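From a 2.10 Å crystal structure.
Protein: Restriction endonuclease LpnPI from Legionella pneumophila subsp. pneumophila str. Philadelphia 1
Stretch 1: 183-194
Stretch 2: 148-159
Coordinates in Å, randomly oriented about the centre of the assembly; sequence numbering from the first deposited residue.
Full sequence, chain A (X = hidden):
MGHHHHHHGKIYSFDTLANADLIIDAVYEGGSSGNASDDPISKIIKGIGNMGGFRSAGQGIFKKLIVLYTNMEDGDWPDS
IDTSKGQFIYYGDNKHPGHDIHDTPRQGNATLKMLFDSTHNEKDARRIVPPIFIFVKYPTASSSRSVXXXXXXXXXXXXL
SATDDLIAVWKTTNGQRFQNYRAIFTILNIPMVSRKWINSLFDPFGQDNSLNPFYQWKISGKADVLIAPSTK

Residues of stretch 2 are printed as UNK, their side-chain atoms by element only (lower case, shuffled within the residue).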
# COMPACT_ATOMS: atom_id res chain seq x y z
N ALA A 183 -2.36 -0.70 -11.33
CA ALA A 183 -2.66 -1.89 -10.53
C ALA A 183 -3.88 -1.67 -9.66
O ALA A 183 -4.00 -0.63 -9.03
CB ALA A 183 -1.45 -2.26 -9.65
N ILE A 184 -4.76 -2.67 -9.59
CA ILE A 184 -6.00 -2.54 -8.83
C ILE A 184 -6.00 -3.50 -7.63
O ILE A 184 -5.74 -4.69 -7.78
CB ILE A 184 -7.23 -2.79 -9.73
CG1 ILE A 184 -7.21 -1.84 -10.93
CG2 ILE A 184 -8.55 -2.68 -8.93
CD1 ILE A 184 -8.50 -1.80 -11.75
N PHE A 185 -6.26 -2.96 -6.45
CA PHE A 185 -6.22 -3.72 -5.20
C PHE A 185 -7.56 -3.70 -4.49
O PHE A 185 -8.36 -2.78 -4.69
CB PHE A 185 -5.16 -3.14 -4.24
CG PHE A 185 -3.75 -3.22 -4.77
CD1 PHE A 185 -3.24 -2.21 -5.58
CD2 PHE A 185 -2.94 -4.29 -4.45
CE1 PHE A 185 -1.93 -2.29 -6.06
CE2 PHE A 185 -1.63 -4.36 -4.92
CZ PHE A 185 -1.13 -3.37 -5.72
N THR A 186 -7.78 -4.70 -3.63
CA THR A 186 -8.93 -4.77 -2.75
C THR A 186 -8.54 -4.35 -1.34
O THR A 186 -7.55 -4.85 -0.80
CB THR A 186 -9.51 -6.20 -2.67
OG1 THR A 186 -9.88 -6.63 -3.97
CG2 THR A 186 -10.71 -6.25 -1.70
N ILE A 187 -9.31 -3.45 -0.74
CA ILE A 187 -9.06 -3.11 0.66
C ILE A 187 -9.85 -4.08 1.54
O ILE A 187 -11.07 -4.22 1.41
CB ILE A 187 -9.44 -1.65 0.96
CG1 ILE A 187 -8.63 -0.70 0.08
CG2 ILE A 187 -9.19 -1.33 2.43
CD1 ILE A 187 -8.91 0.75 0.30
N LEU A 188 -9.14 -4.75 2.44
CA LEU A 188 -9.77 -5.74 3.32
C LEU A 188 -10.54 -5.13 4.49
O LEU A 188 -10.19 -4.06 5.00
CB LEU A 188 -8.71 -6.69 3.86
CG LEU A 188 -7.94 -7.51 2.83
CD1 LEU A 188 -6.85 -8.31 3.53
CD2 LEU A 188 -8.89 -8.44 2.07
N ASN A 189 -11.56 -5.84 4.95
CA ASN A 189 -12.31 -5.42 6.12
C ASN A 189 -11.49 -5.65 7.39
O ASN A 189 -11.75 -6.57 8.16
CB ASN A 189 -13.65 -6.18 6.19
CG ASN A 189 -14.53 -5.73 7.34
OD1 ASN A 189 -14.30 -4.68 7.95
ND2 ASN A 189 -15.55 -6.51 7.65
N ILE A 190 -10.48 -4.81 7.57
CA ILE A 190 -9.64 -4.82 8.76
C ILE A 190 -9.61 -3.40 9.28
O ILE A 190 -8.96 -2.54 8.69
CB ILE A 190 -8.20 -5.27 8.45
CG1 ILE A 190 -8.19 -6.72 7.95
CG2 ILE A 190 -7.30 -5.06 9.67
CD1 ILE A 190 -6.81 -7.22 7.55
N PRO A 191 -10.35 -3.13 10.37
CA PRO A 191 -10.40 -1.75 10.88
C PRO A 191 -9.11 -1.31 11.56
O PRO A 191 -8.87 -0.11 11.68
CB PRO A 191 -11.56 -1.79 11.89
CG PRO A 191 -11.71 -3.26 12.27
CD PRO A 191 -11.31 -4.04 11.04
N MET A 192 -8.28 -2.26 12.00
CA MET A 192 -7.09 -1.93 12.77
C MET A 192 -6.01 -2.99 12.67
O MET A 192 -6.27 -4.20 12.78
CB MET A 192 -7.45 -1.74 14.26
CG MET A 192 -6.25 -1.42 15.13
SD MET A 192 -6.63 -1.35 16.89
CE MET A 192 -6.49 -3.09 17.30
N VAL A 193 -4.77 -2.54 12.47
CA VAL A 193 -3.63 -3.43 12.62
C VAL A 193 -2.94 -3.09 13.94
O VAL A 193 -2.48 -1.96 14.12
CB VAL A 193 -2.64 -3.29 11.47
CG1 VAL A 193 -1.50 -4.30 11.63
CG2 VAL A 193 -3.38 -3.49 10.14
N SER A 194 -2.90 -4.04 14.86
CA SER A 194 -2.42 -3.75 16.22
C SER A 194 -0.90 -3.54 16.29
O SER A 194 -0.15 -4.10 15.49
CB SER A 194 -2.81 -4.87 17.17
OG SER A 194 -1.97 -5.97 16.95
N UNK A 148 -1.96 9.32 5.95
CA UNK A 148 -3.19 8.68 6.40
C UNK A 148 -3.15 7.22 6.00
O UNK A 148 -2.81 6.90 4.86
c UNK A 148 -5.74 8.76 6.19
c UNK A 148 -6.92 9.44 5.51
n UNK A 148 -7.92 9.83 6.30
o UNK A 148 -6.92 9.64 4.29
c UNK A 148 -4.40 9.39 5.81
N UNK A 149 -3.46 6.32 6.93
CA UNK A 149 -3.55 4.89 6.66
C UNK A 149 -4.89 4.58 5.96
O UNK A 149 -5.96 4.92 6.47
c UNK A 149 -4.66 0.53 8.37
c UNK A 149 -3.40 4.11 7.96
c UNK A 149 -2.61 1.89 7.06
c UNK A 149 -3.74 -0.18 7.59
c UNK A 149 -4.54 1.93 8.48
c UNK A 149 -2.73 0.50 6.93
c UNK A 149 -3.53 2.61 7.82
N UNK A 150 -4.84 3.94 4.80
CA UNK A 150 -6.06 3.67 4.04
C UNK A 150 -6.50 2.20 4.12
O UNK A 150 -7.57 1.86 3.65
c UNK A 150 -6.25 6.50 3.06
c UNK A 150 -7.59 6.69 2.33
c UNK A 150 -5.89 4.06 2.57
n UNK A 150 -8.51 7.65 3.04
c UNK A 150 -5.37 5.49 2.36
N UNK A 151 -5.65 1.34 4.68
CA UNK A 151 -6.02 -0.05 4.92
C UNK A 151 -5.01 -1.11 4.52
O UNK A 151 -3.96 -0.82 3.93
N UNK A 152 -5.34 -2.36 4.86
CA UNK A 152 -4.61 -3.55 4.42
C UNK A 152 -5.19 -3.97 3.08
O UNK A 152 -6.42 -4.07 2.96
c UNK A 152 -4.44 -4.31 6.84
c UNK A 152 -3.87 -5.92 4.96
c UNK A 152 -4.75 -4.73 5.41
N UNK A 153 -4.35 -4.23 2.09
CA UNK A 153 -4.84 -4.49 0.75
C UNK A 153 -4.30 -5.79 0.17
O UNK A 153 -3.26 -6.30 0.62
c UNK A 153 -4.48 -3.33 -0.18
N UNK A 154 -5.01 -6.32 -0.83
CA UNK A 154 -4.55 -7.49 -1.56
C UNK A 154 -4.74 -7.24 -3.04
O UNK A 154 -5.65 -6.50 -3.43
c UNK A 154 -6.79 -8.71 -1.46
c UNK A 154 -5.29 -8.78 -1.14
c UNK A 154 -5.05 -9.06 0.36
N UNK A 155 -3.88 -7.86 -3.87
CA UNK A 155 -3.95 -7.68 -5.33
C UNK A 155 -5.24 -8.19 -5.93
O UNK A 155 -5.71 -9.26 -5.53
c UNK A 155 -2.74 -8.71 -3.46
c UNK A 155 -1.81 -8.62 -4.64
c UNK A 155 -2.75 -8.50 -5.85
N UNK A 156 -5.79 -7.45 -6.89
CA UNK A 156 -6.97 -7.88 -7.60
C UNK A 156 -8.24 -7.34 -6.97
O UNK A 156 -8.20 -6.65 -5.94
N UNK A 157 -9.37 -7.67 -7.58
CA UNK A 157 -10.66 -7.18 -7.10
C UNK A 157 -11.74 -8.15 -7.59
O UNK A 157 -11.67 -8.61 -8.72
c UNK A 157 -14.26 -4.03 -5.50
c UNK A 157 -14.47 -4.67 -6.69
c UNK A 157 -12.98 -3.92 -4.97
c UNK A 157 -11.91 -4.47 -5.66
o UNK A 157 -15.32 -3.49 -4.81
c UNK A 157 -10.93 -5.75 -7.60
c UNK A 157 -12.10 -5.12 -6.87
c UNK A 157 -13.39 -5.21 -7.38
N UNK A 158 -12.74 -8.46 -6.74
CA UNK A 158 -13.79 -9.39 -7.18
C UNK A 158 -14.46 -8.93 -8.47
O UNK A 158 -14.87 -7.77 -8.56
c UNK A 158 -14.79 -9.41 -6.00
c UNK A 158 -14.40 -8.26 -5.11
c UNK A 158 -12.93 -8.01 -5.34
N UNK A 159 -14.51 -9.81 -9.46
CA UNK A 159 -15.12 -9.49 -10.74
C UNK A 159 -14.18 -8.90 -11.78
O UNK A 159 -14.57 -8.73 -12.93
O HOH W 1 -7.95 -2.65 5.99

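Position 148 carries three carbons in a row, the third bearing one oxygen and one nitrogen. It is an amide, and it lies out of reach of stretch 1. The chain length makes it Gln148.

Position 149 has one carbon followed by a ring of six carbons, with no oxygen. The ring lies near Val193. This is Phe149, with CZ 4.2 Å from Val193 CG2.

Position 150 has four carbons in a row ending in nitrogen. The end of the chain leads away from stretch 1. It is Lys150. Its NZ donates a hydrogen bond to Gln148 OE1 at 2.8 Å.

Position 151 has no side-chain atoms. An ideal CB would sit 2.7 Å from Ile187 CG2, a clash. The backbone angles also call for glycine. It is Gly151.

Position 152 has one carbon carrying two more. It points toward Leu188, Ile190 and Val193. The branching at CB, without oxygen, gives Val152. Its CG2 is 3.6 Å from Val193 CG2 and 3.8 Å from Ile190 CD1.

Position 153 has a single carbon. This CB is 4.1 Å from Phe185 CB, and it shares a face of the sheet with Ile187. It is Ala153.

Position 154 again has one carbon carrying two. It shares the other face with Thr186. It is Val154, whose CG1 is 3.7 Å from Leu188 CD1.

Position 155 has three carbons closing a ring onto the backbone N. Its CA is 3.6 Å from Phe185 CD2. This is Pro155.

Position 156 has no side-chain atoms, and its backbone angles would jam a CB against the preceding carbonyl. Its O accepts a hydrogen bond from Thr186 OG1 at 2.6 Å. It is Gly156.

Position 157 has one carbon, then a six-carbon ring bearing one oxygen. Its CB packs 4.1 Å from Ile184 CG2. It is Tyr157.

Position 158 has three carbons closed onto the backbone N. A ring carbon lies near Thr186 OG1. It is Pro158, with CD 3.6 Å from Thr186 OG1.

Position 159 has no side-chain atoms and touches nothing on stretch 1. Its backbone angles fit Gly159.

The contact is an antiparallel strand pairing. Thr186 and Val154 exchange two hydrogen bonds: Thr186 N to Val154 O at 2.8 Å and Val154 N to Thr186 O at 2.9 Å. Leu188 N to Val152 O and Gly156 N to Ile184 O, each 2.9 Å, extend the ladder. One water links Val152 N to the carbonyls of Leu188 and Ile190. Apolar packing around Val152 ties in later stretch 1.

Stretch 2 (148-159) QFKGVAVPGYPG
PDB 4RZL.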